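Local coordinates for protein peptide-43 (Lutzomyia longipalpis, PDB 7JQD) that probably binds the PAC1 receptor as a compact, disulfide-bonded helical hairpin apparently derived from the sand-fly vasodilator maxadilan, at residues 10-14 / 27-31. Numbering follows the deposited sequence.
Sequences AIDDC and CMKQK
Cys14 and Cys27 clasp the two arms of an antiparallel helical hairpin, a clear example of how a very small fold can pin its two helices with a disulfide and pack apolar side chains around the bridge. Segments 10-14 and 27-31, from helix 3-17 and helix 21-37, run at 145° to each other, their axes approaching to 9.5 Å. Each sulfur reaches inward by a different rotation: SG of Cys14 lies anti to its own carbonyl carbon (chi1 -67°), whereas SG of Cys27 lies anti to its backbone N.

Packing flanks the staple. Met28, bent at chi2 and chi3, brings its SD to 3.8 Å from Cys14 SG, while the side chain slants across that of Ile11, CE 4.0 Å from Ile11 CG1. Phe7 and an aromatic side chain of the other protein chain also pack against this methionine, extending the apolar seam.

One turn along helix 21-37 from the disulfide, Lys31 lays its aliphatic part on the neighbouring helix, CB 3.5 Å from Ala10 CB and CG 3.8 Å from Cys14 SG. Shortened to an alanine, this position would probably leave the flank of the disulfide uncovered and Asp13 without its cross-helix cation, though Arg16 still pairs with Asp13 OD1. Bends at chi2 and chi4 carry NZ to a salt bridge of 3.2 Å with Asp13 OD2, which NZ meets from above the carboxylate, 42° out of its plane.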
ATOM      1  N   ALA B  10       1.090  -7.766   6.898  1.00 40.38           N
ATOM      2  CA  ALA B  10       0.403  -8.893   6.267  1.00 38.01           C
ATOM      3  C   ALA B  10       1.114  -9.323   4.993  1.00 41.08           C
ATOM      4  O   ALA B  10       1.495 -10.489   4.848  1.00 46.92           O
ATOM      5  CB  ALA B  10      -1.046  -8.523   5.965  1.00 31.83           C
ATOM      6  N   ILE B  11       1.312  -8.383   4.060  1.00 39.40           N
ATOM      7  CA  ILE B  11       1.963  -8.707   2.790  1.00 38.58           C
ATOM      8  C   ILE B  11       3.226  -9.519   3.033  1.00 38.47           C
ATOM      9  O   ILE B  11       3.401 -10.598   2.467  1.00 37.32           O
ATOM     10  CB  ILE B  11       2.283  -7.430   1.988  1.00 37.15           C
ATOM     11  CG1 ILE B  11       1.028  -6.816   1.381  1.00 37.81           C
ATOM     12  CG2 ILE B  11       3.273  -7.750   0.859  1.00 37.18           C
ATOM     13  CD1 ILE B  11       1.317  -5.555   0.544  1.00 32.49           C
ATOM     14  N   ASP B  12       4.129  -9.008   3.877  1.00 39.30           N
ATOM     15  CA  ASP B  12       5.447  -9.626   3.985  1.00 38.78           C
ATOM     16  C   ASP B  12       5.364 -10.988   4.671  1.00 49.16           C
ATOM     17  O   ASP B  12       6.099 -11.919   4.309  1.00 48.76           O
ATOM     18  CB  ASP B  12       6.407  -8.693   4.722  1.00 34.32           C
ATOM     19  CG  ASP B  12       6.791  -7.453   3.885  1.00 46.23           C
ATOM     20  OD1 ASP B  12       6.764  -7.553   2.636  1.00 47.55           O
ATOM     21  OD2 ASP B  12       7.111  -6.374   4.464  1.00 38.36           O
ATOM     22  N   ASP B  13       4.463 -11.133   5.641  1.00 44.74           N
ATOM     23  CA  ASP B  13       4.304 -12.423   6.284  1.00 41.55           C
ATOM     24  C   ASP B  13       3.756 -13.445   5.303  1.00 45.29           C
ATOM     25  O   ASP B  13       4.283 -14.553   5.191  1.00 47.14           O
ATOM     26  CB  ASP B  13       3.398 -12.293   7.499  1.00 48.17           C
ATOM     27  CG  ASP B  13       3.376 -13.557   8.338  1.00 57.05           C
ATOM     28  OD1 ASP B  13       4.428 -13.867   8.951  1.00 56.44           O
ATOM     29  OD2 ASP B  13       2.311 -14.230   8.395  1.00 60.56           O
ATOM     30  N   CYS B  14       2.709 -13.076   4.562  1.00 45.82           N
ATOM     31  CA  CYS B  14       2.096 -14.022   3.636  1.00 42.64           C
ATOM     32  C   CYS B  14       3.014 -14.344   2.468  1.00 42.82           C
ATOM     33  O   CYS B  14       3.155 -15.515   2.095  1.00 50.34           O
ATOM     34  CB  CYS B  14       0.762 -13.476   3.141  1.00 38.31           C
ATOM     35  SG  CYS B  14      -0.489 -13.361   4.428  1.00 48.13           S
ATOM     36  N   CYS B  27      -3.811 -16.697   3.060  1.00 47.00           N
ATOM     37  CA  CYS B  27      -3.153 -16.039   4.186  1.00 41.27           C
ATOM     38  C   CYS B  27      -3.535 -14.564   4.254  1.00 43.61           C
ATOM     39  O   CYS B  27      -3.795 -14.032   5.338  1.00 43.57           O
ATOM     40  CB  CYS B  27      -1.641 -16.215   4.068  1.00 35.78           C
ATOM     41  SG  CYS B  27      -0.664 -15.263   5.229  1.00 51.92           S
ATOM     42  N   MET B  28      -3.612 -13.892   3.099  1.00 46.24           N
ATOM     43  CA  MET B  28      -4.023 -12.488   3.085  1.00 46.36           C
ATOM     44  C   MET B  28      -5.482 -12.317   3.512  1.00 41.20           C
ATOM     45  O   MET B  28      -5.808 -11.381   4.257  1.00 41.62           O
ATOM     46  CB  MET B  28      -3.785 -11.880   1.697  1.00 44.54           C
ATOM     47  CG  MET B  28      -2.327 -11.514   1.418  1.00 43.49           C
ATOM     48  SD  MET B  28      -1.638 -10.302   2.580  1.00 42.19           S
ATOM     49  CE  MET B  28      -2.439  -8.777   2.024  1.00 29.74           C
ATOM     50  N   LYS B  29      -6.381 -13.187   3.036  1.00 41.42           N
ATOM     51  CA  LYS B  29      -7.754 -13.170   3.540  1.00 43.48           C
ATOM     52  C   LYS B  29      -7.776 -13.308   5.051  1.00 43.94           C
ATOM     53  O   LYS B  29      -8.505 -12.585   5.739  1.00 44.44           O
ATOM     54  CB  LYS B  29      -8.586 -14.285   2.911  1.00 40.99           C
ATOM     55  CG  LYS B  29      -9.124 -13.935   1.556  1.00 48.20           C
ATOM     56  CD  LYS B  29      -9.774 -15.138   0.904  1.00 46.21           C
ATOM     57  CE  LYS B  29     -10.315 -14.767  -0.467  1.00 52.43           C
ATOM     58  NZ  LYS B  29     -10.559 -15.956  -1.330  1.00 48.64           N
ATOM     59  N   GLN B  30      -6.965 -14.221   5.586  1.00 40.00           N
ATOM     60  CA  GLN B  30      -6.897 -14.386   7.032  1.00 40.53           C
ATOM     61  C   GLN B  30      -6.384 -13.120   7.713  1.00 39.26           C
ATOM     62  O   GLN B  30      -6.903 -12.730   8.764  1.00 38.85           O
ATOM     63  CB  GLN B  30      -6.022 -15.591   7.381  1.00 34.48           C
ATOM     64  CG  GLN B  30      -5.786 -15.777   8.864  1.00 40.05           C
ATOM     65  CD  GLN B  30      -7.071 -15.863   9.703  1.00 43.18           C
ATOM     66  OE1 GLN B  30      -8.121 -16.312   9.231  1.00 42.79           O
ATOM     67  NE2 GLN B  30      -6.977 -15.443  10.961  1.00 37.06           N
ATOM     68  N   LYS B  31      -5.389 -12.447   7.117  1.00 38.68           N
ATOM     69  CA  LYS B  31      -4.842 -11.235   7.721  1.00 39.45           C
ATOM     70  C   LYS B  31      -5.861 -10.100   7.751  1.00 38.86           C
ATOM     71  O   LYS B  31      -5.821  -9.249   8.653  1.00 35.18           O
ATOM     72  CB  LYS B  31      -3.583 -10.787   6.975  1.00 40.91           C
ATOM     73  CG  LYS B  31      -2.321 -11.616   7.262  1.00 36.66           C
ATOM     74  CD  LYS B  31      -2.228 -12.042   8.700  1.00 35.10           C
ATOM     75  CE  LYS B  31      -0.951 -12.806   8.935  1.00 42.34           C
ATOM     76  NZ  LYS B  31       0.191 -11.893   8.697  1.00 49.26           N
TER